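Local coordinates for CdiA-CT toxin, Conserved domain protein (Yersinia pseudotuberculosis serotype O:3, PDB 4ZQU), which is the toxic C-terminal domain of a contact-dependent growth inhibition protein, probably a nuclease of the PD-(D/E)XK superfamily, bound here by its immunity protein CdiI, at residues Asn20-Asp25 against Ala66-Ala71; Thr31-Ser36 against Ile83-Val88; Gln43-Leu48 against Leu90-Asn95. All coordinates share one frame; numbering follows the deposited sequence.

Contact 1 of 3, residues Asn20-Asp25 against Ala66-Ala71; sequences NFKTYD and AKFEKA
Tyr24 and Phe68 form an edge-to-face aromatic pair between a type II' beta turn, Phe21 to Tyr24, and the loop that leads from helix 53-66 into the two-stranded antiparallel sheet of strands 70-73 and 76-79. The ring centroids lie 4.6 Å apart and the planes meet at 57°. One rim carbon does most of the work: Tyr24 CE2 stands over the centre of the Phe68 ring, 3.3 Å from Phe68 CG. The opposite face of Phe68 is met by the backbone N of Lys70, displaced toward the rim, which leaves the phenylalanine ring held between a neighbouring aromatic edge and its own chain. Phe68 CG is anti to the backbone N (chi1 178°), which carries the ring toward the turn; Phe68 CB touches the phenol oxygen, 3.1 Å from Tyr24 OH. That hydroxyl is hydrogen-bonded to Thr65 O, at the last turn of the helix.

Apolar packing continues along the turn. The bent chain of Lys22 touches twice, with Lys22 CG 3.8 Å from Ala71 CB and Lys22 CE 4.0 Å from Phe68 CD1.

Charge is settled outside the pair of segments. Lys22 NZ makes a salt bridge to Glu137 of the CdiI chain, and Lys70 NZ another to Asp121 of that chain together with a hydrogen bond to Pro133 O there. Ala71 itself pairs with a CdiI strand, an instance of beta-augmentation. No hydrogen bond joins the two segments directly; the far end of the Phe21 ring instead meets Ala71, where Phe21 CE2 lies 3.6 Å from Ala71 CB and Phe21 CZ 3.4 Å from Ala71 O.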
loop_
_atom_site.group_PDB
_atom_site.type_symbol
_atom_site.label_atom_id
_atom_site.label_comp_id
_atom_site.label_asym_id
_atom_site.label_seq_id
_atom_site.Cartn_x
_atom_site.Cartn_y
_atom_site.Cartn_z
ATOM N N ASN A 20 3.168 -7.634 -6.685
ATOM C CA ASN A 20 4.221 -7.682 -5.678
ATOM C C ASN A 20 4.048 -6.652 -4.563
ATOM O O ASN A 20 5.029 -6.114 -4.046
ATOM C CB ASN A 20 5.587 -7.506 -6.344
ATOM C CG ASN A 20 5.810 -8.489 -7.475
ATOM O OD1 ASN A 20 5.957 -8.100 -8.634
ATOM N ND2 ASN A 20 5.834 -9.774 -7.144
ATOM N N PHE A 21 2.801 -6.383 -4.188
ATOM C CA PHE A 21 2.543 -5.463 -3.087
ATOM C C PHE A 21 2.757 -6.187 -1.763
ATOM O O PHE A 21 1.794 -6.518 -1.064
ATOM C CB PHE A 21 1.126 -4.897 -3.153
ATOM C CG PHE A 21 0.964 -3.594 -2.427
ATOM C CD1 PHE A 21 0.972 -2.399 -3.125
ATOM C CD2 PHE A 21 0.818 -3.560 -1.047
ATOM C CE1 PHE A 21 0.829 -1.195 -2.467
ATOM C CE2 PHE A 21 0.674 -2.356 -0.381
ATOM C CZ PHE A 21 0.680 -1.172 -1.093
ATOM N N LYS A 22 4.024 -6.412 -1.423
ATOM C CA LYS A 22 4.389 -7.282 -0.312
ATOM C C LYS A 22 3.724 -8.643 -0.495
ATOM O O LYS A 22 3.954 -9.335 -1.490
ATOM C CB LYS A 22 3.988 -6.670 1.033
ATOM C CG LYS A 22 4.817 -5.468 1.449
ATOM C CD LYS A 22 5.876 -5.881 2.460
ATOM C CE LYS A 22 6.008 -4.871 3.590
ATOM N NZ LYS A 22 7.396 -4.338 3.666
ATOM N N THR A 23 2.879 -9.004 0.461
ATOM C CA THR A 23 2.182 -10.279 0.429
ATOM C C THR A 23 0.705 -10.092 0.080
ATOM O O THR A 23 0.009 -11.055 -0.235
ATOM C CB THR A 23 2.310 -10.997 1.776
ATOM O OG1 THR A 23 1.641 -12.261 1.717
ATOM C CG2 THR A 23 1.695 -10.150 2.874
ATOM N N TYR A 24 0.237 -8.849 0.124
ATOM C CA TYR A 24 -1.173 -8.552 -0.115
ATOM C C TYR A 24 -1.486 -8.449 -1.604
ATOM O O TYR A 24 -0.860 -7.674 -2.329
ATOM C CB TYR A 24 -1.576 -7.257 0.592
ATOM C CG TYR A 24 -1.422 -7.303 2.096
ATOM C CD1 TYR A 24 -1.533 -8.502 2.789
ATOM C CD2 TYR A 24 -1.155 -6.149 2.818
ATOM C CE1 TYR A 24 -1.388 -8.550 4.163
ATOM C CE2 TYR A 24 -1.008 -6.186 4.194
ATOM C CZ TYR A 24 -1.126 -7.390 4.861
ATOM O OH TYR A 24 -0.982 -7.435 6.229
ATOM N N ASP A 25 -2.461 -9.232 -2.050
ATOM C CA ASP A 25 -2.849 -9.246 -3.454
ATOM C C ASP A 25 -4.146 -8.475 -3.667
ATOM O O ASP A 25 -4.334 -7.828 -4.695
ATOM C CB ASP A 25 -2.990 -10.687 -3.946
ATOM C CG ASP A 25 -1.708 -11.483 -3.780
ATOM O OD1 ASP A 25 -0.625 -10.938 -4.074
ATOM O OD2 ASP A 25 -1.779 -12.649 -3.345
ATOM N N ALA A 66 0.987 -10.578 8.935
ATOM C CA ALA A 66 0.717 -10.183 10.315
ATOM C C ALA A 66 1.617 -9.044 10.784
ATOM O O ALA A 66 1.167 -8.141 11.486
ATOM C CB ALA A 66 0.868 -11.385 11.243
ATOM N N LYS A 67 2.888 -9.092 10.396
ATOM C CA LYS A 67 3.857 -8.078 10.801
ATOM C C LYS A 67 3.851 -6.876 9.863
ATOM O O LYS A 67 4.764 -6.051 9.894
ATOM C CB LYS A 67 5.254 -8.678 10.872
ATOM N N PHE A 68 2.823 -6.781 9.028
ATOM C CA PHE A 68 2.710 -5.677 8.087
ATOM C C PHE A 68 2.372 -4.369 8.799
ATOM O O PHE A 68 1.369 -4.278 9.511
ATOM C CB PHE A 68 1.651 -5.989 7.031
ATOM C CG PHE A 68 1.438 -4.885 6.039
ATOM C CD1 PHE A 68 2.169 -4.843 4.868
ATOM C CD2 PHE A 68 0.501 -3.890 6.276
ATOM C CE1 PHE A 68 1.974 -3.833 3.954
ATOM C CE2 PHE A 68 0.305 -2.875 5.366
ATOM C CZ PHE A 68 1.042 -2.847 4.203
ATOM N N GLU A 69 3.211 -3.358 8.596
ATOM C CA GLU A 69 2.969 -2.033 9.155
ATOM C C GLU A 69 2.536 -1.052 8.070
ATOM O O GLU A 69 1.519 -0.368 8.203
ATOM C CB GLU A 69 4.220 -1.508 9.862
ATOM C CG GLU A 69 4.108 -0.055 10.316
ATOM C CD GLU A 69 5.380 0.454 10.967
ATOM O OE1 GLU A 69 6.328 -0.344 11.116
ATOM O OE2 GLU A 69 5.432 1.650 11.326
ATOM N N LYS A 70 3.314 -0.992 6.995
ATOM C CA LYS A 70 3.058 -0.052 5.913
ATOM C C LYS A 70 3.836 -0.441 4.661
ATOM O O LYS A 70 4.976 -0.895 4.748
ATOM C CB LYS A 70 3.422 1.372 6.350
ATOM C CG LYS A 70 3.213 2.433 5.284
ATOM C CD LYS A 70 3.205 3.835 5.881
ATOM C CE LYS A 70 4.545 4.199 6.498
ATOM N NZ LYS A 70 4.582 5.624 6.932
ATOM N N ALA A 71 3.204 -0.281 3.502
ATOM C CA ALA A 71 3.872 -0.486 2.220
ATOM C C ALA A 71 3.430 0.575 1.223
ATOM O O ALA A 71 2.239 0.848 1.083
ATOM C CB ALA A 71 3.588 -1.877 1.674
#

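Contact 2 of 3, residues Thr31-Ser36 against Ile83-Val88; sequences TGAVVS and ITSKEV
The carbonyls of Thr31 and Gly32 are both met from above their planes by Thr84. Thr84 OG1 donates to Thr31 O at 2.7 Å, 39° out of that carbonyl plane, while Thr84 N donates to Gly32 O at 2.8 Å from steeper still. Farther along, regular parallel pairing takes over: Val34 N donates to Ser85 O at 2.8 Å and Ser36 N to Glu87 O at 2.7 Å, both nearly straight. The bond from Glu87 N to Val34 O is weak, and a water also donates to Val34 O.

Side chains alternate between the two faces of the sheet. With Val34 and Lys86 lie Ser36 and Val88; Val34 CG2 is 3.6 Å from Lys86 CG, and Val34 CG1, anti to its carbonyl carbon (chi1 -60°), is 3.7 Å from Ile83 CG1. On the other face Val35 lies beside the extended Glu87, whose OE2 is hydrogen-bonded to Thr119.

The pair forms the middle of the four-stranded mixed sheet of the PD-(D/E)XK-type domain. Strand 26-27 flanks 33-39 and strand 117-122 flanks 85-92, while helix 53-66 packs on Val88 and receives Lys86 NZ at Thr65 O.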
loop_
_atom_site.group_PDB
_atom_site.type_symbol
_atom_site.label_atom_id
_atom_site.label_comp_id
_atom_site.label_asym_id
_atom_site.label_seq_id
_atom_site.Cartn_x
_atom_site.Cartn_y
_atom_site.Cartn_z
ATOM N N THR A 31 -14.011 -1.874 3.244
ATOM C CA THR A 31 -14.061 -2.516 4.558
ATOM C C THR A 31 -12.688 -2.662 5.214
ATOM O O THR A 31 -12.585 -2.686 6.440
ATOM C CB THR A 31 -14.712 -3.913 4.487
ATOM O OG1 THR A 31 -13.804 -4.842 3.883
ATOM C CG2 THR A 31 -16.004 -3.862 3.691
ATOM N N GLY A 32 -11.638 -2.772 4.408
ATOM C CA GLY A 32 -10.291 -2.857 4.941
ATOM C C GLY A 32 -9.781 -4.275 5.094
ATOM O O GLY A 32 -8.727 -4.508 5.683
ATOM N N ALA A 33 -10.539 -5.229 4.566
ATOM C CA ALA A 33 -10.127 -6.624 4.576
ATOM C C ALA A 33 -9.036 -6.859 3.541
ATOM O O ALA A 33 -9.235 -6.586 2.359
ATOM C CB ALA A 33 -11.315 -7.524 4.308
ATOM N N VAL A 34 -7.880 -7.354 3.977
ATOM C CA VAL A 34 -6.816 -7.687 3.033
ATOM C C VAL A 34 -6.784 -9.186 2.764
ATOM O O VAL A 34 -7.070 -9.997 3.645
ATOM C CB VAL A 34 -5.423 -7.232 3.526
ATOM C CG1 VAL A 34 -5.391 -5.736 3.727
ATOM C CG2 VAL A 34 -5.038 -7.945 4.806
ATOM N N VAL A 35 -6.444 -9.544 1.532
ATOM C CA VAL A 35 -6.359 -10.941 1.144
ATOM C C VAL A 35 -5.026 -11.235 0.471
ATOM O O VAL A 35 -4.612 -10.528 -0.449
ATOM C CB VAL A 35 -7.503 -11.337 0.191
ATOM C CG1 VAL A 35 -7.327 -12.771 -0.284
ATOM C CG2 VAL A 35 -8.849 -11.162 0.870
ATOM N N SER A 36 -4.349 -12.276 0.942
ATOM C CA SER A 36 -3.142 -12.758 0.286
ATOM C C SER A 36 -3.416 -14.084 -0.411
ATOM O O SER A 36 -3.766 -15.072 0.236
ATOM C CB SER A 36 -2.004 -12.915 1.286
ATOM O OG SER A 36 -0.828 -13.349 0.624
ATOM N N ILE A 83 -6.198 -1.644 7.654
ATOM C CA ILE A 83 -6.544 -3.058 7.598
ATOM C C ILE A 83 -7.409 -3.493 8.779
ATOM O O ILE A 83 -7.024 -3.318 9.937
ATOM C CB ILE A 83 -5.272 -3.917 7.552
ATOM C CG1 ILE A 83 -4.365 -3.448 6.410
ATOM C CG2 ILE A 83 -5.621 -5.389 7.417
ATOM C CD1 ILE A 83 -3.010 -4.120 6.385
ATOM N N THR A 84 -8.576 -4.063 8.483
ATOM C CA THR A 84 -9.492 -4.507 9.533
ATOM C C THR A 84 -9.466 -6.020 9.710
ATOM O O THR A 84 -9.793 -6.533 10.779
ATOM C CB THR A 84 -10.943 -4.065 9.250
ATOM O OG1 THR A 84 -11.357 -4.558 7.971
ATOM C CG2 THR A 84 -11.053 -2.548 9.268
ATOM N N SER A 85 -9.086 -6.735 8.657
ATOM C CA SER A 85 -8.936 -8.182 8.747
ATOM C C SER A 85 -7.899 -8.673 7.748
ATOM O O SER A 85 -7.683 -8.053 6.706
ATOM C CB SER A 85 -10.275 -8.886 8.518
ATOM O OG SER A 85 -10.795 -8.591 7.237
ATOM N N LYS A 86 -7.250 -9.785 8.082
ATOM C CA LYS A 86 -6.206 -10.356 7.244
ATOM C C LYS A 86 -6.521 -11.811 6.926
ATOM O O LYS A 86 -6.929 -12.571 7.803
ATOM C CB LYS A 86 -4.841 -10.242 7.930
ATOM C CG LYS A 86 -4.429 -8.812 8.252
ATOM C CD LYS A 86 -3.141 -8.750 9.061
ATOM C CE LYS A 86 -2.764 -7.303 9.361
ATOM N NZ LYS A 86 -1.530 -7.183 10.183
ATOM N N GLU A 87 -6.334 -12.196 5.669
ATOM C CA GLU A 87 -6.640 -13.558 5.253
ATOM C C GLU A 87 -5.681 -14.079 4.195
ATOM O O GLU A 87 -5.319 -13.365 3.261
ATOM C CB GLU A 87 -8.070 -13.647 4.722
ATOM C CG GLU A 87 -8.454 -15.035 4.239
ATOM C CD GLU A 87 -9.786 -15.060 3.534
ATOM O OE1 GLU A 87 -10.245 -13.986 3.092
ATOM O OE2 GLU A 87 -10.378 -16.154 3.425
ATOM N N VAL A 88 -5.274 -15.334 4.345
ATOM C CA VAL A 88 -4.513 -16.005 3.305
ATOM C C VAL A 88 -5.391 -17.038 2.606
ATOM O O VAL A 88 -5.890 -17.970 3.236
ATOM C CB VAL A 88 -3.260 -16.696 3.862
ATOM C CG1 VAL A 88 -2.467 -17.326 2.728
ATOM C CG2 VAL A 88 -2.401 -15.705 4.630
HETATM O O HOH W 1 -9.281 -10.646 5.018
#

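Contact 3 of 3, residues Gln43-Leu48 against Leu90-Asn95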
loop_
_atom_site.group_PDB
_atom_site.type_symbol
_atom_site.label_atom_id
_atom_site.label_comp_id
_atom_site.label_asym_id
_atom_site.label_seq_id
_atom_site.Cartn_x
_atom_site.Cartn_y
_atom_site.Cartn_z
ATOM N N GLN A 43 3.853 -29.730 -8.456
ATOM C CA GLN A 43 5.304 -29.844 -8.506
ATOM C C GLN A 43 5.964 -29.272 -7.257
ATOM O O GLN A 43 6.858 -29.895 -6.680
ATOM C CB GLN A 43 5.846 -29.148 -9.752
ATOM C CG GLN A 43 5.417 -29.804 -11.051
ATOM C CD GLN A 43 5.983 -31.201 -11.223
ATOM O OE1 GLN A 43 5.300 -32.196 -10.977
ATOM N NE2 GLN A 43 7.239 -31.281 -11.648
ATOM N N THR A 44 5.519 -28.087 -6.846
ATOM C CA THR A 44 6.063 -27.427 -5.663
ATOM C C THR A 44 5.688 -28.189 -4.393
ATOM O O THR A 44 6.479 -28.276 -3.452
ATOM C CB THR A 44 5.566 -25.971 -5.558
ATOM O OG1 THR A 44 5.829 -25.287 -6.788
ATOM C CG2 THR A 44 6.268 -25.243 -4.423
ATOM N N MET A 45 4.479 -28.742 -4.377
ATOM C CA MET A 45 4.024 -29.555 -3.255
ATOM C C MET A 45 4.858 -30.827 -3.148
ATOM O O MET A 45 5.175 -31.289 -2.052
ATOM C CB MET A 45 2.539 -29.898 -3.404
ATOM C CG MET A 45 1.957 -30.643 -2.216
ATOM S SD MET A 45 2.051 -29.685 -0.690
ATOM C CE MET A 45 0.684 -28.557 -0.911
ATOM N N ALA A 46 5.219 -31.386 -4.299
ATOM C CA ALA A 46 6.080 -32.557 -4.344
ATOM C C ALA A 46 7.502 -32.201 -3.923
ATOM O O ALA A 46 8.188 -33.000 -3.284
ATOM C CB ALA A 46 6.077 -33.163 -5.736
ATOM N N LYS A 47 7.938 -30.997 -4.283
ATOM C CA LYS A 47 9.296 -30.550 -3.989
ATOM C C LYS A 47 9.512 -30.338 -2.491
ATOM O O LYS A 47 10.563 -30.688 -1.952
ATOM C CB LYS A 47 9.607 -29.271 -4.755
ATOM N N LEU A 48 8.514 -29.766 -1.825
ATOM C CA LEU A 48 8.579 -29.545 -0.384
ATOM C C LEU A 48 8.177 -30.807 0.374
ATOM O O LEU A 48 7.220 -30.803 1.148
ATOM C CB LEU A 48 7.680 -28.376 0.021
ATOM C CG LEU A 48 8.027 -27.026 -0.609
ATOM C CD1 LEU A 48 7.024 -25.968 -0.190
ATOM C CD2 LEU A 48 9.433 -26.609 -0.228
ATOM N N LEU A 90 -5.346 -20.011 0.396
ATOM C CA LEU A 90 -4.352 -21.010 0.020
ATOM C C LEU A 90 -4.911 -22.092 -0.893
ATOM O O LEU A 90 -5.886 -22.762 -0.557
ATOM C CB LEU A 90 -3.765 -21.656 1.276
ATOM C CG LEU A 90 -2.649 -22.678 1.068
ATOM C CD1 LEU A 90 -1.383 -21.997 0.567
ATOM C CD2 LEU A 90 -2.381 -23.445 2.353
ATOM N N ALA A 91 -4.279 -22.263 -2.050
ATOM C CA ALA A 91 -4.625 -23.347 -2.957
ATOM C C ALA A 91 -3.644 -24.505 -2.790
ATOM O O ALA A 91 -2.430 -24.306 -2.819
ATOM C CB ALA A 91 -4.637 -22.858 -4.394
ATOM N N VAL A 92 -4.174 -25.710 -2.599
ATOM C CA VAL A 92 -3.346 -26.908 -2.490
ATOM C C VAL A 92 -3.824 -27.988 -3.466
ATOM O O VAL A 92 -5.023 -28.129 -3.707
ATOM C CB VAL A 92 -3.338 -27.470 -1.047
ATOM C CG1 VAL A 92 -2.679 -26.481 -0.093
ATOM C CG2 VAL A 92 -4.746 -27.809 -0.586
ATOM N N PRO A 93 -2.877 -28.747 -4.041
ATOM C CA PRO A 93 -3.186 -29.750 -5.064
ATOM C C PRO A 93 -3.683 -31.075 -4.492
ATOM O O PRO A 93 -3.797 -31.231 -3.278
ATOM C CB PRO A 93 -1.843 -29.939 -5.767
ATOM C CG PRO A 93 -0.844 -29.693 -4.703
ATOM C CD PRO A 93 -1.430 -28.652 -3.789
ATOM N N VAL A 94 -3.962 -32.023 -5.379
ATOM C CA VAL A 94 -4.525 -33.310 -4.992
ATOM C C VAL A 94 -3.474 -34.267 -4.438
ATOM O O VAL A 94 -3.797 -35.171 -3.668
ATOM C CB VAL A 94 -5.234 -33.982 -6.183
ATOM C CG1 VAL A 94 -6.434 -33.155 -6.617
ATOM C CG2 VAL A 94 -4.266 -34.168 -7.342
ATOM N N ASN A 95 -2.217 -34.064 -4.825
ATOM C CA ASN A 95 -1.137 -34.942 -4.381
ATOM C C ASN A 95 -0.595 -34.551 -3.009
ATOM O O ASN A 95 0.471 -35.014 -2.598
ATOM C CB ASN A 95 0.002 -34.956 -5.406
ATOM C CG ASN A 95 0.719 -33.621 -5.506
ATOM O OD1 ASN A 95 0.105 -32.563 -5.378
ATOM N ND2 ASN A 95 2.027 -33.666 -5.738
#
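The short helix 42-47 faces the end of strand 85-92, with the closest alpha carbons, those of Met45 and Pro93, 7.4 Å apart and with no hydrogen bond running between the two segments. Met45 carries the contact. Its CG is anti to the backbone N (chi1 -175°), and the chain then bends at chi2 and again at chi3, bringing the terminal methyl round to the proline ring. As a result the side chain touches Pro93 at two levels: Met45 CB sits 3.6 Å from Pro93 CG, and Met45 CE sits 3.6 Å from Pro93 CD. The methyl also reaches back to the strand, where Met45 CE is 4.0 Å from Val92 CG1.

In fold terms, this is where the polypeptide leaves the sheet. Strand 85-92 ends, Pro93 to Asn95 turn away from it, and helix 98-113 carries the chain across to the parallel neighbour strand 117-122, a beta-alpha-beta crossover within the PD-(D/E)XK-type domain. Val92 packs against that helix, on Trp101 and Ile104, and Met45 also touches Val54 of helix 53-66. The short helix 42-47 is therefore packed against the start of the crossover.

Asn95 extends the contact beside Pro93. The side chains of Asn95 and Met45 run past each other in opposite directions, and Asn95 OD1 lies 4.1 Å from Met45 CB, a van der Waals approach only. The amide nitrogen, Asn95 ND2, is hydrogen-bonded to Thr42 O at the start of the short helix. Asn95 ND2 also comes within 4.1 Å of Ala46 CB. At the helix end, Met45 O is hydrogen-bonded to Gln100 NE2.

Contacts 1 and 2 are neighbours, their centres about 10 Å apart, joined where Thr23 O meets Ser36 OG and where Phe68 CD2 packs on Ile83 CD1. Contact 3 lies about 24 Å from both, centre to centre, on the opposite side of the chain's centre, yet shares strand 85-92 with contact 2. Chemistry follows position. Contact 2, partly buried within the sheet, is mainly backbone hydrogen bonding and meets CdiI by side-chain packing at its Thr31 and Thr84 end. Contact 1 is buried and largely aromatic, meeting CdiI through salt bridges and strand pairing. Contact 3, also mainly buried, is apolar around one methionine, with an exposed alanine only at its margin, and is untouched by CdiI.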